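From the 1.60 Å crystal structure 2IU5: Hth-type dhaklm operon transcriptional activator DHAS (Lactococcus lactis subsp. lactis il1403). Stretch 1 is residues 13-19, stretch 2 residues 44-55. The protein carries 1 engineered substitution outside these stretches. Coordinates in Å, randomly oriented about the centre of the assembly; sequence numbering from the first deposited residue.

Stretch 1 13-19: ITQKIIA
Stretch 2 44-55: KIRRQTFYNYFQ

Residues 13-19 are helical, with phi/psi near -60/-45. Ile17 N donates a hydrogen bond to Ile13 O at 3.2 Å, Ile18 N to Thr14 O at 3.0 Å, and Ala19 N to Gln15 O at 2.8 Å. In the second stretch, Lys44 has positive phi (58/47) just after a helix. Ile45 (-132/143) and Arg46 (-54/135) are extended. Residues 47-52 have helical phi/psi, Tyr53 is at -128/-37, and Phe54 is extended at -141/146. Gln15 CA lies 7.0 Å from Tyr53 CA, and Ile18 CA 7.6 Å from Phe50 CA, so the register runs in opposite order along the sequence.

No hydrogen bond crosses the contact. It buries 435 Å², both sides summed, mostly by apolar packing. Ile18 (chi1 m, chi2 t) is buried. Its CG2 lies 3.9 Å from Phe50 CD1 and 4.3 Å from Phe54 CE2; its CD1 lies 4.2 Å from Tyr53 CD2. The branched chain thus reaches three rings. Chi1 is t in Phe50 and m in Tyr53 and Phe54; chi2 is 92°, -74° and -72° in turn.

Ile45 (m, t) points toward the helix. Its CD1 meets Ile17 CG2 at 3.6 Å and Thr14 CG2 at 4.0 Å. Thr14 (m) suits its place through its methyl, with CG2 3.5 Å from Tyr53 CE2. Gln15 (chi1 m, chi2 92°, chi3 -39°) has its CA-to-CB bond sideways, and its end comes nearer. Its methylene CG packs 4.0 Å from Phe54 CZ, while NE2 sits 3.3 Å from Tyr53 CD1.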

# COMPACT_ATOMS: atom_id res chain seq x y z
N ILE A 13 2.27 28.22 20.31
CA ILE A 13 1.52 27.91 21.52
C ILE A 13 0.02 27.94 21.21
O ILE A 13 -0.71 26.99 21.49
CB ILE A 13 1.87 28.92 22.62
CG1 ILE A 13 3.32 28.76 23.07
CG2 ILE A 13 0.86 28.84 23.77
CD1 ILE A 13 3.82 29.94 23.92
N THR A 14 -0.44 29.04 20.62
CA THR A 14 -1.88 29.20 20.43
C THR A 14 -2.41 28.22 19.40
O THR A 14 -3.47 27.64 19.58
CB THR A 14 -2.24 30.65 20.03
OG1 THR A 14 -1.80 31.55 21.06
CG2 THR A 14 -3.75 30.79 19.86
N GLN A 15 -1.66 28.04 18.31
CA GLN A 15 -2.04 27.05 17.31
C GLN A 15 -2.24 25.68 17.92
O GLN A 15 -3.20 24.98 17.58
CB GLN A 15 -1.02 26.97 16.17
CG GLN A 15 -0.91 28.26 15.36
CD GLN A 15 0.18 29.20 15.87
OE1 GLN A 15 0.39 29.35 17.07
NE2 GLN A 15 0.89 29.84 14.95
N LYS A 16 -1.34 25.29 18.83
CA LYS A 16 -1.41 23.97 19.43
C LYS A 16 -2.66 23.83 20.29
O LYS A 16 -3.27 22.75 20.32
CB LYS A 16 -0.13 23.63 20.20
CG LYS A 16 0.99 23.27 19.25
CD LYS A 16 2.27 22.89 19.98
CE LYS A 16 2.79 21.60 19.35
NZ LYS A 16 3.80 20.85 20.15
N ILE A 17 -3.03 24.90 20.99
CA ILE A 17 -4.24 24.90 21.82
C ILE A 17 -5.48 24.76 20.95
O ILE A 17 -6.39 23.96 21.25
CB ILE A 17 -4.28 26.15 22.70
CG1 ILE A 17 -3.13 26.15 23.71
CG2 ILE A 17 -5.63 26.29 23.40
CD1 ILE A 17 -3.02 27.48 24.41
N ILE A 18 -5.52 25.52 19.86
CA ILE A 18 -6.66 25.47 18.94
C ILE A 18 -6.74 24.07 18.32
O ILE A 18 -7.81 23.47 18.26
CB ILE A 18 -6.50 26.54 17.85
CG1 ILE A 18 -6.64 27.93 18.46
CG2 ILE A 18 -7.55 26.35 16.78
CD1 ILE A 18 -6.19 29.03 17.48
N ALA A 19 -5.62 23.53 17.86
CA ALA A 19 -5.62 22.18 17.28
C ALA A 19 -6.08 21.09 18.26
O ALA A 19 -6.85 20.17 17.90
CB ALA A 19 -4.21 21.84 16.79
N LYS A 44 -11.15 27.80 24.90
CA LYS A 44 -11.22 28.93 25.84
C LYS A 44 -10.35 30.10 25.39
O LYS A 44 -9.60 30.67 26.18
CB LYS A 44 -10.78 28.48 27.24
CG LYS A 44 -11.76 27.54 27.91
CD LYS A 44 -13.12 28.21 27.97
CE LYS A 44 -14.01 27.61 29.05
NZ LYS A 44 -15.20 28.49 29.21
N ILE A 45 -10.48 30.44 24.12
CA ILE A 45 -9.82 31.60 23.54
C ILE A 45 -10.86 32.37 22.75
O ILE A 45 -11.75 31.79 22.12
CB ILE A 45 -8.66 31.16 22.61
CG1 ILE A 45 -7.63 30.33 23.38
CG2 ILE A 45 -8.02 32.36 21.95
CD1 ILE A 45 -6.63 29.64 22.46
N ARG A 46 -10.76 33.70 22.79
CA ARG A 46 -11.70 34.56 22.07
C ARG A 46 -11.77 34.17 20.60
O ARG A 46 -10.73 33.95 19.97
CB ARG A 46 -11.23 36.02 22.18
CG ARG A 46 -11.38 36.60 23.59
CD ARG A 46 -11.33 38.12 23.57
NE ARG A 46 -10.01 38.64 23.95
CZ ARG A 46 -9.33 38.26 25.02
NH1 ARG A 46 -9.83 37.35 25.84
NH2 ARG A 46 -8.13 38.79 25.28
N ARG A 47 -12.98 34.10 20.05
CA ARG A 47 -13.16 33.54 18.72
C ARG A 47 -12.29 34.19 17.65
O ARG A 47 -11.68 33.50 16.83
CB ARG A 47 -14.62 33.64 18.29
CG ARG A 47 -14.93 33.02 16.96
CD ARG A 47 -16.41 33.18 16.67
NE ARG A 47 -16.75 32.56 15.40
CZ ARG A 47 -16.62 33.14 14.22
NH1 ARG A 47 -16.15 34.38 14.11
NH2 ARG A 47 -16.97 32.46 13.12
N GLN A 48 -12.24 35.52 17.66
CA GLN A 48 -11.56 36.23 16.59
C GLN A 48 -10.08 35.84 16.49
O GLN A 48 -9.46 35.95 15.42
CB GLN A 48 -11.71 37.74 16.80
CG GLN A 48 -11.24 38.57 15.62
CD GLN A 48 -11.97 38.24 14.33
OE1 GLN A 48 -13.18 38.00 14.32
NE2 GLN A 48 -11.22 38.21 13.22
N THR A 49 -9.50 35.39 17.59
CA THR A 49 -8.08 35.02 17.63
C THR A 49 -7.79 33.89 16.63
O THR A 49 -6.68 33.80 16.11
CB THR A 49 -7.65 34.62 19.06
OG1 THR A 49 -7.81 35.76 19.92
CG2 THR A 49 -6.21 34.18 19.10
N PHE A 50 -8.77 33.04 16.37
CA PHE A 50 -8.58 31.93 15.42
C PHE A 50 -8.03 32.47 14.12
O PHE A 50 -7.16 31.85 13.50
CB PHE A 50 -9.93 31.26 15.18
CG PHE A 50 -9.92 30.10 14.20
CD1 PHE A 50 -9.75 28.80 14.65
CD2 PHE A 50 -10.11 30.32 12.84
CE1 PHE A 50 -9.75 27.72 13.77
CE2 PHE A 50 -10.12 29.24 11.95
CZ PHE A 50 -9.94 27.96 12.41
N TYR A 51 -8.51 33.64 13.71
CA TYR A 51 -8.18 34.19 12.39
C TYR A 51 -6.81 34.86 12.29
O TYR A 51 -6.37 35.29 11.21
CB TYR A 51 -9.33 35.14 12.00
CG TYR A 51 -10.57 34.30 11.87
CD1 TYR A 51 -10.78 33.51 10.73
CD2 TYR A 51 -11.52 34.28 12.87
CE1 TYR A 51 -11.92 32.73 10.62
CE2 TYR A 51 -12.67 33.49 12.76
CZ TYR A 51 -12.85 32.73 11.63
OH TYR A 51 -13.98 31.95 11.50
N ASN A 52 -6.12 34.94 13.42
CA ASN A 52 -4.72 35.33 13.36
C ASN A 52 -3.92 34.17 12.78
O ASN A 52 -2.77 34.37 12.40
CB ASN A 52 -4.22 35.67 14.75
CG ASN A 52 -4.64 37.06 15.19
OD1 ASN A 52 -4.96 37.28 16.35
ND2 ASN A 52 -4.64 38.00 14.26
N TYR A 53 -4.52 32.98 12.72
CA TYR A 53 -3.78 31.76 12.41
C TYR A 53 -4.36 30.92 11.28
O TYR A 53 -3.60 30.34 10.50
CB TYR A 53 -3.63 30.90 13.66
CG TYR A 53 -3.01 31.64 14.81
CD1 TYR A 53 -1.65 31.93 14.82
CD2 TYR A 53 -3.78 32.05 15.89
CE1 TYR A 53 -1.08 32.62 15.89
CE2 TYR A 53 -3.22 32.74 16.96
CZ TYR A 53 -1.89 33.02 16.95
OH TYR A 53 -1.35 33.70 18.02
N PHE A 54 -5.68 30.83 11.18
CA PHE A 54 -6.31 29.94 10.21
C PHE A 54 -7.53 30.61 9.62
O PHE A 54 -8.20 31.35 10.32
CB PHE A 54 -6.77 28.66 10.87
CG PHE A 54 -5.67 27.95 11.61
CD1 PHE A 54 -4.66 27.31 10.91
CD2 PHE A 54 -5.66 27.94 13.00
CE1 PHE A 54 -3.65 26.65 11.60
CE2 PHE A 54 -4.65 27.28 13.69
CZ PHE A 54 -3.64 26.65 12.98
N GLN A 55 -7.81 30.34 8.34
CA GLN A 55 -8.96 30.92 7.68
C GLN A 55 -10.24 30.13 7.98
O GLN A 55 -11.35 30.68 7.96
CB GLN A 55 -8.73 30.98 6.17
CG GLN A 55 -9.81 31.73 5.42
CD GLN A 55 -9.51 31.84 3.95
OE1 GLN A 55 -8.41 32.23 3.54
NE2 GLN A 55 -10.49 31.49 3.13